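Local coordinates for PF14_0633 protein (Plasmodium falciparum, PDB 3IGM) that binds its cognate DNA through an AP2 domain, which forms a domain-swapped dimer on the DNA, and acts as a transcriptional regulator, at the interface of chains A and B. Sequence-based numbering; all coordinates share one arbitrary frame. Chains: chain A/B, PF14_0633 protein.

Contact 1: the interface of chains A and B. Residues chain A 47, 50-51, 54; chain B 11, 20, 22, 35.
The phenyl ring of B:Phe35 lies flat over the helix backbone at A:Ala51, whose CA sits 3.8 Å from the centroid of the ring in a CH-pi contact. So close an approach suits alanine, because its CB is small enough to slip under the ring and reach B:Phe35 CD2 at 3.6 Å. The same methyl also touches CG1 of B:Val11. With CG anti to the carbonyl carbon (chi1 -68°), the B:Phe35 side chain leaves its strand toward A:Phe54, and the ring atom CZ comes within 3.5 Å of A:Phe54 CB. The two phenylalanine side chains cross at about a right angle, and the A:Phe54 ring meets B:Ala22 edge-on, the methyl CB lying in the ring plane 3.8 Å from CD2. One turn earlier in the helix, B:Trp20 turns an edge rather than a face to A:Ala47: its CD1 approaches the alanine CB at 3.5 Å, again with that methyl in the plane of the indole. The carbonyl carbon of A:Ala50 lies over the same face of the B:Phe35 ring, toward its rim. The alanines thus give helix 40-57 of chain A a smooth flank, which packs on strands 11-14, 19-26 and 29-35 of chain B, as expected for a swapped helix.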
loop_
_atom_site.group_PDB
_atom_site.type_symbol
_atom_site.label_atom_id
_atom_site.label_comp_id
_atom_site.label_asym_id
_atom_site.label_seq_id
_atom_site.Cartn_x
_atom_site.Cartn_y
_atom_site.Cartn_z
ATOM N N ALA A 47 6.413 -7.746 -2.011
ATOM C CA ALA A 47 5.795 -7.991 -0.707
ATOM C C ALA A 47 4.862 -9.210 -0.756
ATOM O O ALA A 47 4.788 -9.967 0.208
ATOM C CB ALA A 47 5.036 -6.751 -0.229
ATOM N N ALA A 50 7.160 -12.384 -0.881
ATOM C CA ALA A 50 7.663 -12.555 0.482
ATOM C C ALA A 50 6.612 -13.139 1.437
ATOM O O ALA A 50 6.936 -13.976 2.285
ATOM C CB ALA A 50 8.212 -11.230 1.019
ATOM N N ALA A 51 5.362 -12.701 1.290
ATOM C CA ALA A 51 4.259 -13.176 2.134
ATOM C C ALA A 51 3.839 -14.615 1.802
ATOM O O ALA A 51 3.483 -15.393 2.696
ATOM C CB ALA A 51 3.052 -12.224 2.031
ATOM N N PHE A 54 6.606 -16.891 3.119
ATOM C CA PHE A 54 6.409 -17.124 4.548
ATOM C C PHE A 54 5.239 -18.074 4.809
ATOM O O PHE A 54 5.311 -18.927 5.698
ATOM C CB PHE A 54 6.208 -15.832 5.350
ATOM C CG PHE A 54 5.750 -16.086 6.767
ATOM C CD1 PHE A 54 6.650 -16.541 7.732
ATOM C CD2 PHE A 54 4.407 -15.936 7.120
ATOM C CE1 PHE A 54 6.226 -16.817 9.031
ATOM C CE2 PHE A 54 3.975 -16.203 8.410
ATOM C CZ PHE A 54 4.884 -16.644 9.372
ATOM N N VAL B 11 -2.933 -15.783 2.218
ATOM C CA VAL B 11 -2.372 -14.434 2.053
ATOM C C VAL B 11 -3.425 -13.475 1.486
ATOM O O VAL B 11 -3.953 -13.680 0.385
ATOM C CB VAL B 11 -1.077 -14.421 1.160
ATOM C CG1 VAL B 11 -0.477 -13.017 1.101
ATOM C CG2 VAL B 11 -0.044 -15.425 1.660
ATOM N N TRP B 20 0.180 -6.960 2.877
ATOM C CA TRP B 20 -0.197 -8.362 2.798
ATOM C C TRP B 20 -0.144 -8.974 4.185
ATOM O O TRP B 20 0.828 -8.782 4.926
ATOM C CB TRP B 20 0.748 -9.131 1.873
ATOM C CG TRP B 20 0.749 -8.652 0.447
ATOM C CD1 TRP B 20 1.728 -7.930 -0.169
ATOM C CD2 TRP B 20 -0.271 -8.865 -0.538
ATOM N NE1 TRP B 20 1.391 -7.687 -1.477
ATOM C CE2 TRP B 20 0.167 -8.244 -1.732
ATOM C CE3 TRP B 20 -1.510 -9.518 -0.531
ATOM C CZ2 TRP B 20 -0.592 -8.259 -2.912
ATOM C CZ3 TRP B 20 -2.268 -9.528 -1.709
ATOM C CH2 TRP B 20 -1.801 -8.906 -2.879
ATOM N N ALA B 22 -0.344 -12.700 6.125
ATOM C CA ALA B 22 -0.318 -14.146 6.011
ATOM C C ALA B 22 -0.956 -14.727 7.260
ATOM O O ALA B 22 -0.406 -14.600 8.360
ATOM C CB ALA B 22 1.106 -14.649 5.850
ATOM N N PHE B 35 3.092 -7.962 5.969
ATOM C CA PHE B 35 4.094 -7.694 4.942
ATOM C C PHE B 35 3.772 -6.431 4.139
ATOM O O PHE B 35 3.037 -6.491 3.154
ATOM C CB PHE B 35 4.236 -8.903 3.999
ATOM C CG PHE B 35 4.830 -10.124 4.653
ATOM C CD1 PHE B 35 6.212 -10.334 4.644
ATOM C CD2 PHE B 35 4.010 -11.074 5.267
ATOM C CE1 PHE B 35 6.769 -11.466 5.239
ATOM C CE2 PHE B 35 4.564 -12.215 5.870
ATOM C CZ PHE B 35 5.945 -12.403 5.858
#

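Contact 2: the interface of chains A and B. Residues chain A 22-24, 33; chain B 51, 54-55, 58.
This is a domain-swap interface: B:Phe54, on the helix of one chain, packs against A:Ala22, A:Phe24 and A:Arg33 on the sheet of the other, so each helix completes the hydrophobic core of its partner. B:Phe54 is the centrepiece. Its edge points at the face of the A:Phe24 ring, with the planes 77° apart and the centroids separated by 5.3 Å. A:Arg33 covers one face of the B:Phe54 ring; its aliphatic CG stands over the centre, and the chain, bent at chi2 and chi3, brings the guanidinium carbon CZ to 3.6 Å from B:Phe54 CE1. The guanidinium is inclined to the ring by 45°, a tilted rather than parallel lie. Arginine suits this place because its methylenes can cover an aromatic face while its charge stays at the periphery. Beyond the opposite face comes B:Val58, one helical turn later, whose CG1 also touches A:Phe24 CB at 3.8 Å. A:Phe24 holds CG in the crowded position between its backbone N and carbonyl carbon (chi1 61°), which carries the ring toward the helix. A:Ala22 CB fits against B:Phe54 CD2 at 3.6 Å. The site joins the C-terminal part of helix 40-58 of chain B to strands 19-26 and 29-35 of chain A.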
loop_
_atom_site.group_PDB
_atom_site.type_symbol
_atom_site.label_atom_id
_atom_site.label_comp_id
_atom_site.label_asym_id
_atom_site.label_seq_id
_atom_site.Cartn_x
_atom_site.Cartn_y
_atom_site.Cartn_z
ATOM N N ALA A 22 -3.601 15.421 -6.557
ATOM C CA ALA A 22 -3.503 16.866 -6.521
ATOM C C ALA A 22 -4.696 17.391 -7.303
ATOM O O ALA A 22 -4.854 17.112 -8.509
ATOM C CB ALA A 22 -2.175 17.321 -7.153
ATOM N N PHE A 23 -5.554 18.108 -6.594
ATOM C CA PHE A 23 -6.763 18.696 -7.145
ATOM C C PHE A 23 -6.483 20.150 -7.439
ATOM O O PHE A 23 -5.917 20.851 -6.612
ATOM C CB PHE A 23 -7.939 18.547 -6.163
ATOM C CG PHE A 23 -8.486 17.145 -6.100
ATOM C CD1 PHE A 23 -9.575 16.775 -6.895
ATOM C CD2 PHE A 23 -7.887 16.188 -5.285
ATOM C CE1 PHE A 23 -10.068 15.481 -6.872
ATOM C CE2 PHE A 23 -8.367 14.878 -5.254
ATOM C CZ PHE A 23 -9.469 14.522 -6.047
ATOM N N PHE A 24 -6.864 20.598 -8.627
ATOM C CA PHE A 24 -6.529 21.946 -9.079
ATOM C C PHE A 24 -7.649 22.471 -9.960
ATOM O O PHE A 24 -8.390 21.696 -10.570
ATOM C CB PHE A 24 -5.179 21.960 -9.847
ATOM C CG PHE A 24 -5.166 21.107 -11.105
ATOM C CD1 PHE A 24 -5.302 21.689 -12.368
ATOM C CD2 PHE A 24 -5.000 19.734 -11.031
ATOM C CE1 PHE A 24 -5.283 20.900 -13.531
ATOM C CE2 PHE A 24 -4.985 18.939 -12.182
ATOM C CZ PHE A 24 -5.121 19.519 -13.431
ATOM N N ARG A 33 -4.782 15.149 -10.548
ATOM C CA ARG A 33 -3.634 14.408 -11.049
ATOM C C ARG A 33 -3.202 13.391 -9.990
ATOM O O ARG A 33 -3.031 13.732 -8.813
ATOM C CB ARG A 33 -2.499 15.366 -11.417
ATOM C CG ARG A 33 -1.163 14.712 -11.788
ATOM C CD ARG A 33 -1.090 14.222 -13.225
ATOM N NE ARG A 33 -1.221 15.295 -14.211
ATOM C CZ ARG A 33 -0.213 15.805 -14.919
ATOM N NH1 ARG A 33 1.039 15.382 -14.757
ATOM N NH2 ARG A 33 -0.463 16.748 -15.808
ATOM N N ALA B 51 3.403 15.447 -5.664
ATOM C CA ALA B 51 2.053 16.010 -5.756
ATOM C C ALA B 51 2.061 17.482 -5.365
ATOM O O ALA B 51 1.417 18.300 -6.011
ATOM C CB ALA B 51 1.046 15.211 -4.875
ATOM N N PHE B 54 3.748 19.547 -8.124
ATOM C CA PHE B 54 2.786 19.714 -9.226
ATOM C C PHE B 54 1.781 20.808 -8.885
ATOM O O PHE B 54 1.461 21.669 -9.717
ATOM C CB PHE B 54 2.044 18.400 -9.493
ATOM C CG PHE B 54 0.901 18.529 -10.477
ATOM C CD1 PHE B 54 1.136 18.507 -11.851
ATOM C CD2 PHE B 54 -0.412 18.673 -10.024
ATOM C CE1 PHE B 54 0.088 18.633 -12.772
ATOM C CE2 PHE B 54 -1.473 18.793 -10.933
ATOM C CZ PHE B 54 -1.219 18.775 -12.313
ATOM N N MET B 55 1.285 20.759 -7.647
ATOM C CA MET B 55 0.336 21.746 -7.135
ATOM C C MET B 55 0.879 23.172 -7.300
ATOM O O MET B 55 0.187 24.044 -7.812
ATOM C CB MET B 55 -0.008 21.422 -5.669
ATOM C CG MET B 55 -1.371 21.880 -5.217
ATOM S SD MET B 55 -2.703 21.137 -6.181
ATOM C CE MET B 55 -3.728 22.601 -6.339
ATOM N N VAL B 58 1.463 23.835 -11.335
ATOM C CA VAL B 58 0.236 23.920 -12.115
ATOM C C VAL B 58 -0.643 25.106 -11.707
ATOM O O VAL B 58 -1.347 25.661 -12.549
ATOM C CB VAL B 58 -0.567 22.585 -12.091
ATOM C CG1 VAL B 58 -1.529 22.520 -10.889
ATOM C CG2 VAL B 58 -1.315 22.388 -13.403
#

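Contact 3: the interface of chains A and B. Residues chain A 51-52, 55-56, 59; chain B 8-9, 11.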
loop_
_atom_site.group_PDB
_atom_site.type_symbol
_atom_site.label_atom_id
_atom_site.label_comp_id
_atom_site.label_asym_id
_atom_site.label_seq_id
_atom_site.Cartn_x
_atom_site.Cartn_y
_atom_site.Cartn_z
ATOM N N ALA A 51 5.362 -12.701 1.290
ATOM C CA ALA A 51 4.259 -13.176 2.134
ATOM C C ALA A 51 3.839 -14.615 1.802
ATOM O O ALA A 51 3.483 -15.393 2.696
ATOM C CB ALA A 51 3.052 -12.224 2.031
ATOM N N VAL A 52 3.867 -14.950 0.513
ATOM C CA VAL A 52 3.572 -16.308 0.051
ATOM C C VAL A 52 4.672 -17.270 0.503
ATOM O O VAL A 52 4.380 -18.378 0.961
ATOM C CB VAL A 52 3.383 -16.345 -1.489
ATOM C CG1 VAL A 52 3.461 -17.770 -2.033
ATOM C CG2 VAL A 52 2.063 -15.684 -1.877
ATOM N N MET A 55 4.162 -17.892 4.046
ATOM C CA MET A 55 2.965 -18.722 4.170
ATOM C C MET A 55 3.290 -20.206 3.993
ATOM O O MET A 55 2.763 -21.049 4.720
ATOM C CB MET A 55 1.888 -18.274 3.169
ATOM C CG MET A 55 0.565 -19.015 3.300
ATOM S SD MET A 55 -0.147 -18.919 4.958
ATOM C CE MET A 55 -0.866 -17.324 4.868
ATOM N N LYS A 56 4.168 -20.504 3.035
ATOM C CA LYS A 56 4.586 -21.874 2.723
ATOM C C LYS A 56 5.372 -22.523 3.864
ATOM O O LYS A 56 5.265 -23.737 4.093
ATOM C CB LYS A 56 5.410 -21.898 1.437
ATOM C CG LYS A 56 4.604 -21.589 0.187
ATOM C CD LYS A 56 5.412 -21.835 -1.077
ATOM C CE LYS A 56 4.555 -21.636 -2.321
ATOM N NZ LYS A 56 3.439 -22.631 -2.394
ATOM N N GLU A 59 2.763 -23.893 6.458
ATOM C CA GLU A 59 1.715 -24.797 5.969
ATOM C C GLU A 59 1.893 -26.219 6.494
ATOM O O GLU A 59 2.181 -27.152 5.735
ATOM C CB GLU A 59 1.657 -24.787 4.443
ATOM C CG GLU A 59 0.905 -23.602 3.883
ATOM C CD GLU A 59 1.082 -23.437 2.388
ATOM O OE1 GLU A 59 1.823 -24.223 1.756
ATOM O OE2 GLU A 59 0.468 -22.504 1.840
ATOM N N TYR B 8 -2.809 -16.635 -3.779
ATOM C CA TYR B 8 -2.426 -17.721 -2.871
ATOM C C TYR B 8 -3.253 -17.872 -1.581
ATOM O O TYR B 8 -3.613 -16.877 -0.947
ATOM C CB TYR B 8 -0.930 -17.601 -2.533
ATOM C CG TYR B 8 -0.335 -18.895 -2.046
ATOM C CD1 TYR B 8 -0.022 -19.073 -0.702
ATOM C CD2 TYR B 8 -0.125 -19.957 -2.925
ATOM C CE1 TYR B 8 0.502 -20.256 -0.246
ATOM C CE2 TYR B 8 0.399 -21.159 -2.477
ATOM C CZ TYR B 8 0.711 -21.296 -1.134
ATOM O OH TYR B 8 1.227 -22.473 -0.679
ATOM N N PRO B 9 -3.566 -19.129 -1.194
ATOM C CA PRO B 9 -4.319 -19.368 0.045
ATOM C C PRO B 9 -3.638 -18.841 1.315
ATOM O O PRO B 9 -2.451 -19.101 1.550
ATOM C CB PRO B 9 -4.426 -20.895 0.099
ATOM C CG PRO B 9 -4.358 -21.313 -1.324
ATOM C CD PRO B 9 -3.422 -20.367 -1.988
ATOM N N VAL B 11 -2.933 -15.783 2.218
ATOM C CA VAL B 11 -2.372 -14.434 2.053
ATOM C C VAL B 11 -3.425 -13.475 1.486
ATOM O O VAL B 11 -3.953 -13.680 0.385
ATOM C CB VAL B 11 -1.077 -14.421 1.160
ATOM C CG1 VAL B 11 -0.477 -13.017 1.101
ATOM C CG2 VAL B 11 -0.044 -15.425 1.660
HETATM O O HOH W 1 -1.759 -21.366 2.693
#
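B:Tyr8 has an extended backbone (phi -143°, psi 139°) and, with B:Pro9, passes beside helix 40-57 of chain A, while A:Glu59 lies in the coil just beyond that helix. The tyrosine CG is anti to the backbone N (chi1 -159°), which lays the side chain along the helix until its phenol oxygen OH reaches A:Lys56 and A:Glu59. There OH accepts a hydrogen bond from the ammonium NZ of A:Lys56 at 2.8 Å and donates one to the carboxylate of A:Glu59, whose OE2 receives it at 2.6 Å on its syn lone pair; a bond to OE1 is weak. Tyrosine suits this place because one hydroxyl can serve both partners and its ring supplies an apolar surface. The carboxylate is nearly coplanar with the ring and meets it from the opposite direction. A:Val52 covers one ring face toward the rim with CG1, while its CG2 touches B:Tyr8 CB at 3.6 Å; B:Pro9 CD backs the other face. A:Met55, its chain bent at chi2 and chi3, turns its CG to the ring edge, lying in plane, 3.8 Å from CE1, and its CB reaches B:Val11 CG2. A water molecule joins the chains once more, 2.6 Å from A:Glu59 OE2 and 2.6 Å from the carbonyl O of B:Pro9.

Contact 4: the interface of chains A and B. Residues chain A 20, 35-38; chain B 43, 46-47, 50.
The backbone carbonyl oxygen of B:Asp43 is hemmed in by carbon atoms of A:Pro37 and A:Lys38: A:Pro37 CA lies 3.4 Å from this O, and A:Pro37 CB and A:Lys38 CG stand further off. These are packing contacts rather than conventional hydrogen bonds. Nearby, the carboxylate OD2 of B:Asp43 comes 3.0 Å from the carbonyl O of A:Lys38; a carbonyl and a carboxylate oxygen both normally only accept, so this is a doubtful close approach and not counted as a bond. A:Lys38 gives the contact most of its reach. The chain bends at chi2 (-62°) and is extended thereafter, running lengthwise along the helix, in the direction of its C-terminal end. Its CG passes obliquely over B:Lys46 CB at 4.0 Å, its CE approaches B:Ala47 CA, and the ammonium NZ comes to 3.7 Å from B:Ala50 CB. A long aliphatic lysine suits such a course, since its methylenes can pack on carbon while the charge is carried to the far end. B:Ala47, small enough for a close approach, puts its methyl CB 3.5 Å from the carbonyl O of A:His36 and 3.7 Å from A:Pro37 CA. From the sheet, A:Trp20 reaches B:Ala47 with CD1, while the A:Phe35 ring sets one face, toward its rim, over the carbonyl carbon of B:Ala50. The site lies where the coil following strand 29-35 of chain A meets the N-terminal and middle turns of helix 40-58 of chain B.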
loop_
_atom_site.group_PDB
_atom_site.type_symbol
_atom_site.label_atom_id
_atom_site.label_comp_id
_atom_site.label_asym_id
_atom_site.label_seq_id
_atom_site.Cartn_x
_atom_site.Cartn_y
_atom_site.Cartn_z
ATOM N N TRP A 20 -1.813 9.803 -3.713
ATOM C CA TRP A 20 -2.103 11.212 -3.524
ATOM C C TRP A 20 -2.694 11.744 -4.810
ATOM O O TRP A 20 -2.136 11.510 -5.889
ATOM C CB TRP A 20 -0.810 12.006 -3.256
ATOM C CG TRP A 20 -0.020 11.538 -2.078
ATOM C CD1 TRP A 20 1.071 10.723 -2.093
ATOM C CD2 TRP A 20 -0.270 11.860 -0.703
ATOM N NE1 TRP A 20 1.520 10.514 -0.803
ATOM C CE2 TRP A 20 0.710 11.201 0.066
ATOM C CE3 TRP A 20 -1.235 12.643 -0.048
ATOM C CZ2 TRP A 20 0.762 11.300 1.469
ATOM C CZ3 TRP A 20 -1.185 12.736 1.352
ATOM C CH2 TRP A 20 -0.190 12.072 2.086
ATOM N N PHE A 35 -0.810 10.637 -8.095
ATOM C CA PHE A 35 0.580 10.345 -7.738
ATOM C C PHE A 35 0.680 9.113 -6.834
ATOM O O PHE A 35 0.522 9.212 -5.606
ATOM C CB PHE A 35 1.218 11.557 -7.045
ATOM C CG PHE A 35 1.372 12.757 -7.940
ATOM C CD1 PHE A 35 2.564 12.960 -8.658
ATOM C CD2 PHE A 35 0.340 13.677 -8.070
ATOM C CE1 PHE A 35 2.717 14.063 -9.485
ATOM C CE2 PHE A 35 0.478 14.793 -8.896
ATOM C CZ PHE A 35 1.676 14.987 -9.607
ATOM N N HIS A 36 0.922 7.955 -7.447
ATOM C CA HIS A 36 1.161 6.715 -6.704
ATOM C C HIS A 36 2.564 6.727 -6.103
ATOM O O HIS A 36 3.496 7.270 -6.719
ATOM C CB HIS A 36 1.048 5.497 -7.629
ATOM C CG HIS A 36 -0.354 5.190 -8.048
ATOM N ND1 HIS A 36 -1.234 4.493 -7.248
ATOM C CD2 HIS A 36 -1.033 5.496 -9.179
ATOM C CE1 HIS A 36 -2.391 4.374 -7.871
ATOM N NE2 HIS A 36 -2.294 4.970 -9.046
ATOM N N PRO A 37 2.729 6.113 -4.913
ATOM C CA PRO A 37 4.088 5.921 -4.426
ATOM C C PRO A 37 4.957 5.338 -5.530
ATOM O O PRO A 37 4.520 4.457 -6.296
ATOM C CB PRO A 37 3.916 4.918 -3.286
ATOM C CG PRO A 37 2.531 5.168 -2.774
ATOM C CD PRO A 37 1.718 5.591 -3.973
ATOM N N LYS A 38 6.170 5.859 -5.631
ATOM C CA LYS A 38 7.138 5.400 -6.608
ATOM C C LYS A 38 7.337 3.895 -6.460
ATOM O O LYS A 38 7.436 3.386 -5.334
ATOM C CB LYS A 38 8.464 6.148 -6.417
ATOM C CG LYS A 38 8.310 7.659 -6.153
ATOM C CD LYS A 38 7.637 8.390 -7.320
ATOM C CE LYS A 38 7.472 9.881 -7.022
ATOM N NZ LYS A 38 6.609 10.556 -8.044
ATOM N N ASP B 43 8.494 5.942 -0.108
ATOM C CA ASP B 43 8.013 6.147 -1.476
ATOM C C ASP B 43 6.679 6.864 -1.531
ATOM O O ASP B 43 6.363 7.519 -2.525
ATOM C CB ASP B 43 7.951 4.822 -2.240
ATOM C CG ASP B 43 9.336 4.314 -2.646
ATOM O OD1 ASP B 43 10.330 5.087 -2.559
ATOM O OD2 ASP B 43 9.423 3.135 -3.061
ATOM N N LYS B 46 7.819 10.491 -1.018
ATOM C CA LYS B 46 8.303 10.979 -2.316
ATOM C C LYS B 46 7.155 11.368 -3.249
ATOM O O LYS B 46 7.239 12.391 -3.937
ATOM C CB LYS B 46 9.191 9.938 -2.996
ATOM C CG LYS B 46 10.622 9.985 -2.518
ATOM C CD LYS B 46 11.382 8.715 -2.837
ATOM C CE LYS B 46 12.860 8.921 -2.511
ATOM N NZ LYS B 46 13.554 7.627 -2.245
ATOM N N ALA B 47 6.098 10.550 -3.261
ATOM C CA ALA B 47 4.921 10.803 -4.081
ATOM C C ALA B 47 4.155 12.024 -3.580
ATOM O O ALA B 47 3.657 12.815 -4.383
ATOM C CB ALA B 47 4.018 9.571 -4.123
ATOM N N ALA B 50 6.003 15.127 -4.711
ATOM C CA ALA B 50 5.773 15.300 -6.148
ATOM C C ALA B 50 4.405 15.894 -6.429
ATOM O O ALA B 50 4.255 16.724 -7.346
ATOM C CB ALA B 50 5.911 13.956 -6.879
#

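The contacts form two groups, one for each swapped helix. Contacts 1 and 3 lie about 7 Å apart between their C-alpha centres and share A:Ala51 and B:Val11, so the chain A helix is held by the sheet and the N-terminal segment of chain B. Contacts 2 and 4, about 12 Å apart, follow the chain B helix along the sheet of chain A. Contacts 1 and 2 are about 33 Å apart, and contacts 2 and 3 about 39 Å. Two-fold symmetry repeats each contact with the chains exchanged, so the dimer rests on two equivalent helix-on-sheet cores at well-separated places.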